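Local coordinates for tyrosine-protein phosphatase non-receptor type 18 (Homo sapiens, PDB 2OC3) that hydrolyses phosphotyrosine on proteins, removing phosphate from autophosphorylated tyrosine kinases through its classical tyrosine phosphatase domain, at residues N64-V69 with C233-G238. Residues are numbered along the deposited sequence; the frame is centred on the assembly and turned at random.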
ATOM      1  N   ASN A  64       5.989  -9.375  12.618  1.00  8.35           N
ATOM      2  CA  ASN A  64       4.851  -9.600  11.726  1.00  7.40           C
ATOM      3  C   ASN A  64       3.555  -9.467  12.506  1.00 11.14           C
ATOM      4  O   ASN A  64       3.372 -10.130  13.511  1.00 11.80           O
ATOM      5  CB  ASN A  64       4.932 -10.997  11.127  1.00  8.61           C
ATOM      6  CG  ASN A  64       6.209 -11.176  10.357  1.00 10.57           C
ATOM      7  OD1 ASN A  64       6.647 -10.267   9.660  1.00  9.55           O
ATOM      8  ND2 ASN A  64       6.870 -12.349  10.524  1.00 11.08           N
ATOM      9  N   ARG A  65       2.635  -8.656  11.986  1.00  9.38           N
ATOM     10  CA  ARG A  65       1.321  -8.479  12.621  1.00  9.27           C
ATOM     11  C   ARG A  65       0.488  -9.746  12.581  1.00 10.19           C
ATOM     12  O   ARG A  65      -0.281 -10.028  13.552  1.00 12.09           O
ATOM     13  CB  ARG A  65       0.595  -7.309  11.961  1.00  8.84           C
ATOM     14  CG  ARG A  65      -0.767  -6.972  12.550  1.00 10.14           C
ATOM     15  CD  ARG A  65      -1.340  -5.685  11.992  1.00  9.63           C
ATOM     16  NE  ARG A  65      -0.706  -4.522  12.548  1.00  8.43           N
ATOM     17  CZ  ARG A  65      -0.970  -4.001  13.733  1.00  8.67           C
ATOM     18  NH1 ARG A  65      -1.847  -4.580  14.566  1.00 10.59           N
ATOM     19  NH2 ARG A  65      -0.331  -2.919  14.098  1.00  9.40           N
ATOM     20  N   TYR A  66       0.558 -10.484  11.482  1.00 11.33           N
ATOM     21  CA  TYR A  66      -0.256 -11.699  11.237  1.00  9.71           C
ATOM     22  C   TYR A  66       0.680 -12.864  10.905  1.00 13.85           C
ATOM     23  O   TYR A  66       1.568 -12.720  10.055  1.00 15.08           O
ATOM     24  CB  TYR A  66      -1.235 -11.457  10.114  1.00 10.73           C
ATOM     25  CG  TYR A  66      -2.199 -10.314  10.394  1.00 12.00           C
ATOM     26  CD1 TYR A  66      -3.246 -10.482  11.321  1.00 13.76           C
ATOM     27  CD2 TYR A  66      -2.055  -9.093   9.777  1.00 10.57           C
ATOM     28  CE1 TYR A  66      -4.107  -9.468  11.605  1.00 17.03           C
ATOM     29  CE2 TYR A  66      -2.931  -8.080  10.028  1.00 11.27           C
ATOM     30  CZ  TYR A  66      -3.945  -8.262  10.943  1.00 12.98           C
ATOM     31  OH  TYR A  66      -4.815  -7.212  11.199  1.00 12.63           O
ATOM     32  N   LYS A  67       0.444 -14.028  11.507  1.00 17.62           N
ATOM     33  CA  LYS A  67       1.321 -15.188  11.248  1.00 20.66           C
ATOM     34  C   LYS A  67       1.253 -15.690   9.805  1.00 18.12           C
ATOM     35  O   LYS A  67       2.199 -16.332   9.318  1.00 20.47           O
ATOM     36  CB  LYS A  67       0.965 -16.325  12.218  1.00 27.10           C
ATOM     37  CG  LYS A  67       1.206 -15.983  13.689  1.00 24.62           C
ATOM     38  CD  LYS A  67       0.907 -17.202  14.591  1.00 27.49           C
ATOM     39  N   ASP A  68       0.133 -15.447   9.133  1.00 19.59           N
ATOM     40  CA  ASP A  68      -0.051 -15.959   7.788  1.00 18.82           C
ATOM     41  C   ASP A  68       0.276 -14.938   6.703  1.00 16.44           C
ATOM     42  O   ASP A  68      -0.016 -15.185   5.536  1.00 21.10           O
ATOM     43  CB  ASP A  68      -1.467 -16.527   7.581  1.00 19.23           C
ATOM     44  CG  ASP A  68      -2.582 -15.494   7.715  1.00 26.01           C
ATOM     45  OD1 ASP A  68      -2.398 -14.467   8.391  1.00 20.44           O
ATOM     46  OD2 ASP A  68      -3.687 -15.727   7.155  1.00 25.72           O
ATOM     47  N   VAL A  69       0.858 -13.792   7.091  1.00 10.97           N
ATOM     48  CA  VAL A  69       1.278 -12.787   6.116  1.00 11.93           C
ATOM     49  C   VAL A  69       2.766 -12.503   6.299  1.00 11.61           C
ATOM     50  O   VAL A  69       3.180 -11.811   7.208  1.00 11.58           O
ATOM     51  CB  VAL A  69       0.472 -11.472   6.215  1.00 11.18           C
ATOM     52  CG1 VAL A  69       0.971 -10.518   5.181  1.00 12.35           C
ATOM     53  CG2 VAL A  69      -1.029 -11.760   5.983  1.00 12.49           C
ATOM     54  N   CYS A 233      -2.301  -1.067   4.849  1.00  9.19           N
ATOM     55  CA  CYS A 233      -3.545  -1.233   5.549  1.00  8.56           C
ATOM     56  C   CYS A 233      -3.155  -1.887   6.860  1.00  9.93           C
ATOM     57  O   CYS A 233      -2.200  -1.412   7.495  1.00 14.34           O
ATOM     58  CB  CYS A 233      -4.572  -1.917   4.691  1.00  7.92           C
ATOM     59  SG  CYS A 233      -4.101  -3.495   3.937  1.00  9.73           S
ATOM     60  N   SER A 234      -3.911  -2.856   7.355  1.00  8.53           N
ATOM     61  CA  SER A 234      -3.448  -3.569   8.540  1.00  7.15           C
ATOM     62  C   SER A 234      -2.434  -4.660   8.144  1.00  6.73           C
ATOM     63  O   SER A 234      -1.315  -4.629   8.604  1.00  9.12           O
ATOM     64  CB  SER A 234      -4.623  -4.144   9.312  1.00  9.33           C
ATOM     65  OG  SER A 234      -4.220  -4.795  10.502  1.00  9.15           O
ATOM     66  N   ALA A 235      -2.848  -5.623   7.333  1.00  8.89           N
ATOM     67  CA  ALA A 235      -1.896  -6.644   6.859  1.00  8.85           C
ATOM     68  C   ALA A 235      -1.012  -6.202   5.728  1.00  7.51           C
ATOM     69  O   ALA A 235       0.045  -6.802   5.515  1.00  9.32           O
ATOM     70  CB  ALA A 235      -2.627  -7.942   6.474  1.00  9.31           C
ATOM     71  N   GLY A 236      -1.459  -5.204   4.977  1.00  8.46           N
ATOM     72  CA  GLY A 236      -0.714  -4.771   3.781  1.00  8.38           C
ATOM     73  C   GLY A 236      -0.993  -5.584   2.532  1.00 12.80           C
ATOM     74  O   GLY A 236      -0.137  -5.609   1.642  1.00 12.04           O
ATOM     75  N   CYS A 237      -2.191  -6.173   2.441  1.00 10.01           N
ATOM     76  CA  CYS A 237      -2.542  -7.105   1.383  1.00 12.70           C
ATOM     77  C   CYS A 237      -3.745  -6.657   0.528  1.00 14.34           C
ATOM     78  O   CYS A 237      -3.593  -6.273  -0.632  1.00 14.88           O
ATOM     79  CB  CYS A 237      -2.781  -8.491   2.003  1.00 16.45           C
ATOM     80  SG  CYS A 237      -1.348  -9.154   2.902  1.00 18.79           S
ATOM     81  N   GLY A 238      -4.937  -6.754   1.068  1.00 12.21           N
ATOM     82  CA  GLY A 238      -6.115  -6.600   0.296  1.00 11.51           C
ATOM     83  C   GLY A 238      -6.387  -5.190  -0.124  1.00 12.34           C
ATOM     84  O   GLY A 238      -6.392  -4.848  -1.328  1.00 10.61           O
TER
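Tyr66 and Ser234 meet hydroxyl to hydroxyl, OH to OG at 2.6 Å, with the serine oxygen at the edge of the phenol ring and near its plane. Both oxygens have a second partner in Arg144: its NH1 bonds to Tyr66 OH and its carbonyl oxygen to Ser234 OG, so each end of the short link is tied to the same residue. Arg65 adds no polar bond to Ser234; its CD lies 3.4 Å from Ser234 OG, while the chain, bent at chi3 (-76°), delivers NE to the carbonyl oxygen of Gly110.

Residues 233-238 belong to the P-loop of the protein tyrosine phosphatase fold, the CX5R signature that runs from strand 229-232 into helix 238-254 and carries the predicted nucleophile, Cys233. Against this loop, residues 64-69 offer Arg65 and the two end residues of a type I turn, Tyr66 and Val69, closed by Val69 N to Tyr66 O at 3.2 Å.

Apolar contacts continue along the loop. The CD2 and CE2 side of the Tyr66 ring rests against the methyl of Ala235 (CD2 to CB 3.5 Å); within its own segment, Arg65 CG covers one face of the ring toward its rim. Val69 turns CG1, anti to its backbone N, onto SG of Cys237 at 3.5 Å, with CG2 4.2 Å from Ala235 CB. A leucine in place of Tyr66 would probably leave Ser234 OG and Arg144 NH1 without their shared phenol oxygen and weaken the hold on this side of the phosphate-binding loop. Beyond Val69, Arg275 bonds the carbonyl oxygens of Ala235 and Gly236.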